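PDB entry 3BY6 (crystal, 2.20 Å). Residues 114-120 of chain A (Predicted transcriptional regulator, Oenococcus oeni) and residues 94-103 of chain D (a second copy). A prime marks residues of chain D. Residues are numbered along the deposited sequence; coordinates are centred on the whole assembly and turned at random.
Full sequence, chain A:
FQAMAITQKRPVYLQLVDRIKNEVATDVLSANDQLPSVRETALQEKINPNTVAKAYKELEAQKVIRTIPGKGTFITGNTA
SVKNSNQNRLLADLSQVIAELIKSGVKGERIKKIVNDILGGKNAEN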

# COMPACT_ATOMS: atom_id res chain seq x y z
N ILE A 114 -2.87 -13.07 -17.10
CA ILE A 114 -2.58 -11.65 -16.91
C ILE A 114 -1.14 -11.44 -16.50
O ILE A 114 -0.45 -10.60 -17.06
CB ILE A 114 -3.57 -11.06 -15.86
CG1 ILE A 114 -5.01 -11.02 -16.44
CG2 ILE A 114 -3.14 -9.65 -15.40
CD1 ILE A 114 -6.10 -10.65 -15.40
N VAL A 115 -0.68 -12.21 -15.52
CA VAL A 115 0.67 -12.14 -15.05
C VAL A 115 1.65 -12.47 -16.19
O VAL A 115 2.65 -11.79 -16.36
CB VAL A 115 0.87 -13.08 -13.80
CG1 VAL A 115 2.36 -13.29 -13.48
CG2 VAL A 115 0.11 -12.52 -12.56
N ASN A 116 1.34 -13.49 -16.97
CA ASN A 116 2.20 -13.82 -18.12
C ASN A 116 2.30 -12.67 -19.15
O ASN A 116 3.38 -12.40 -19.67
CB ASN A 116 1.69 -15.08 -18.80
CG ASN A 116 2.66 -15.60 -19.84
OD1 ASN A 116 3.70 -14.99 -20.09
ND2 ASN A 116 2.33 -16.73 -20.46
N ASP A 117 1.17 -12.00 -19.41
CA ASP A 117 1.14 -10.77 -20.21
C ASP A 117 1.97 -9.66 -19.61
O ASP A 117 2.74 -9.03 -20.31
CB ASP A 117 -0.29 -10.21 -20.33
CG ASP A 117 -1.14 -10.95 -21.33
OD1 ASP A 117 -0.56 -11.63 -22.21
OD2 ASP A 117 -2.38 -10.84 -21.22
N ILE A 118 1.78 -9.39 -18.31
CA ILE A 118 2.55 -8.35 -17.61
C ILE A 118 4.05 -8.61 -17.68
O ILE A 118 4.82 -7.66 -17.66
CB ILE A 118 2.16 -8.22 -16.12
CG1 ILE A 118 0.74 -7.70 -15.95
CG2 ILE A 118 3.14 -7.26 -15.37
CD1 ILE A 118 0.22 -7.69 -14.50
N LEU A 119 4.45 -9.88 -17.75
CA LEU A 119 5.87 -10.27 -17.75
C LEU A 119 6.48 -10.42 -19.17
O LEU A 119 7.72 -10.54 -19.31
CB LEU A 119 6.05 -11.62 -17.01
CG LEU A 119 5.96 -11.74 -15.46
CD1 LEU A 119 6.03 -13.22 -15.00
CD2 LEU A 119 7.05 -10.91 -14.76
N GLY A 120 5.64 -10.45 -20.21
CA GLY A 120 6.12 -10.64 -21.59
C GLY A 120 6.87 -9.46 -22.21
O GLY A 120 6.85 -8.32 -21.71
N LEU D 94 -1.07 -4.93 -9.05
CA LEU D 94 -0.39 -6.17 -9.47
C LEU D 94 0.84 -5.93 -10.34
O LEU D 94 1.88 -6.48 -10.06
CB LEU D 94 -1.35 -7.15 -10.16
CG LEU D 94 -0.67 -8.44 -10.70
CD1 LEU D 94 -0.07 -9.27 -9.57
CD2 LEU D 94 -1.61 -9.25 -11.52
N SER D 95 0.75 -5.12 -11.39
CA SER D 95 1.94 -4.84 -12.23
C SER D 95 3.00 -4.00 -11.51
O SER D 95 4.17 -4.05 -11.88
CB SER D 95 1.55 -4.11 -13.50
OG SER D 95 0.93 -2.93 -13.10
N GLN D 96 2.56 -3.22 -10.53
CA GLN D 96 3.42 -2.41 -9.67
C GLN D 96 4.31 -3.36 -8.85
O GLN D 96 5.54 -3.32 -8.98
CB GLN D 96 2.53 -1.51 -8.78
CG GLN D 96 3.16 -0.70 -7.60
CD GLN D 96 2.04 0.06 -6.74
OE1 GLN D 96 1.32 -0.56 -5.91
NE2 GLN D 96 1.90 1.38 -6.98
N VAL D 97 3.69 -4.29 -8.09
CA VAL D 97 4.49 -5.27 -7.31
C VAL D 97 5.41 -6.13 -8.20
O VAL D 97 6.58 -6.32 -7.86
CB VAL D 97 3.64 -6.13 -6.33
CG1 VAL D 97 2.74 -7.10 -7.06
CG2 VAL D 97 4.57 -6.90 -5.42
N ILE D 98 4.94 -6.61 -9.33
CA ILE D 98 5.79 -7.40 -10.25
C ILE D 98 6.94 -6.56 -10.82
O ILE D 98 8.08 -7.03 -10.96
CB ILE D 98 4.98 -7.98 -11.42
CG1 ILE D 98 3.97 -9.02 -10.93
CG2 ILE D 98 5.89 -8.57 -12.47
CD1 ILE D 98 3.06 -9.58 -12.01
N ALA D 99 6.64 -5.29 -11.14
CA ALA D 99 7.65 -4.35 -11.60
C ALA D 99 8.78 -4.22 -10.57
O ALA D 99 9.96 -4.34 -10.90
CB ALA D 99 7.01 -2.95 -11.85
N GLU D 100 8.39 -3.96 -9.34
CA GLU D 100 9.30 -3.84 -8.22
C GLU D 100 10.10 -5.12 -7.86
O GLU D 100 11.27 -5.04 -7.53
CB GLU D 100 8.55 -3.28 -7.01
CG GLU D 100 9.55 -2.58 -6.06
CD GLU D 100 8.91 -1.88 -4.90
OE1 GLU D 100 7.68 -1.64 -4.97
OE2 GLU D 100 9.66 -1.56 -3.93
N LEU D 101 9.47 -6.29 -7.91
CA LEU D 101 10.19 -7.57 -7.83
C LEU D 101 11.21 -7.76 -8.95
O LEU D 101 12.26 -8.35 -8.75
CB LEU D 101 9.23 -8.78 -7.84
CG LEU D 101 8.46 -9.08 -6.54
CD1 LEU D 101 7.32 -10.05 -6.81
CD2 LEU D 101 9.37 -9.60 -5.40
N ILE D 102 10.91 -7.32 -10.16
CA ILE D 102 11.88 -7.50 -11.23
C ILE D 102 13.07 -6.59 -10.97
O ILE D 102 14.20 -6.96 -11.27
CB ILE D 102 11.26 -7.26 -12.61
CG1 ILE D 102 10.40 -8.44 -12.99
CG2 ILE D 102 12.34 -7.05 -13.69
CD1 ILE D 102 9.54 -8.16 -14.18
N LYS D 103 12.82 -5.43 -10.37
CA LYS D 103 13.84 -4.43 -10.11
C LYS D 103 14.68 -4.77 -8.85
O LYS D 103 15.85 -4.35 -8.70
CB LYS D 103 13.18 -3.03 -10.05
CG LYS D 103 14.06 -1.92 -9.45
CD LYS D 103 13.58 -0.53 -9.85
CE LYS D 103 14.55 0.58 -9.33
NZ LYS D 103 14.16 1.92 -9.94

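Two helices from two copies of the same protein meet here, their N-to-C directions 50° apart and their axes 10.6 Å apart at closest approach. That spacing leaves room for branched aliphatic side chains between the backbones, and no hydrogen bond crosses from one stretch to the other. The backbones come nearest where Ile118 CA lies 6.5 Å from Ser95′ CA. Within each helix, backbone bonds such as Ile118 N to Ile114 O at 2.8 Å and Ile102′ N to Ile98′ O at 3.0 Å pair NH with C=O; between the helices the contacts are between carbon atoms.

Along chain D, the contact opens with Leu94′, whose CB points toward chain A. With chi1 t and chi2 p, its CD2 makes the closest approach to three residues: it lies 3.8 Å from Val115 CG2, 3.8 Å from Ile118 CD1 and 4.2 Å from Ile114 CG2. The side chain of Leu94′ thus sits among residues spaced at i, i+1 and i+4 on the facing helix.

Ser95′ follows, its CB set sideways. The close backbone approach is matched by a small residue: Ile118 CD1 rests 3.9 Å from Ser95′ CB, a carbon-to-carbon contact, while the hydroxyl OG is hydrogen-bonded to a residue just beyond the stretches. The serine therefore offers its methylene to the isoleucine without leaving its polar atom unpaired.

Gln96′ points away and Val97′ is out of reach, as expected when a helix turns its other sides from its partner. One turn after Leu94′, Ile98′ again points toward chain A. In its m, t rotamer it touches three residues: CD1 is 4.1 Å from both Val115 CG1 and Ile118 CG2, and CG2 sits 3.5 Å from Leu119 CD2, the tightest contact between the stretches. Val115 and Ile118 each touch both Leu94′ and Ile98′, tying successive turns of chain D together.

Ala99′, Glu100′ and Leu101′ make no contact with the chain A stretch. Another turn on, Ile102′ points toward the partner and places CD1 3.8 Å from Leu119 CD2. The CB of Leu119 points sideways, but the end of its side chain comes nearer, and its CD2 bridges Ile98′ and Ile102′. Lys103′ is out of reach.

The rule on chain D is a stripe at i, i+4, i+8, leucine then two isoleucines, with a serine beside its first member. Chain A answers with Ile114, Val115, Ile118 and Leu119, while Asn116 and Asp117 remain exposed and outside the contact. The pairing buries 307 Å² in all, mostly on aliphatic residues, with no hydrogen bond across it.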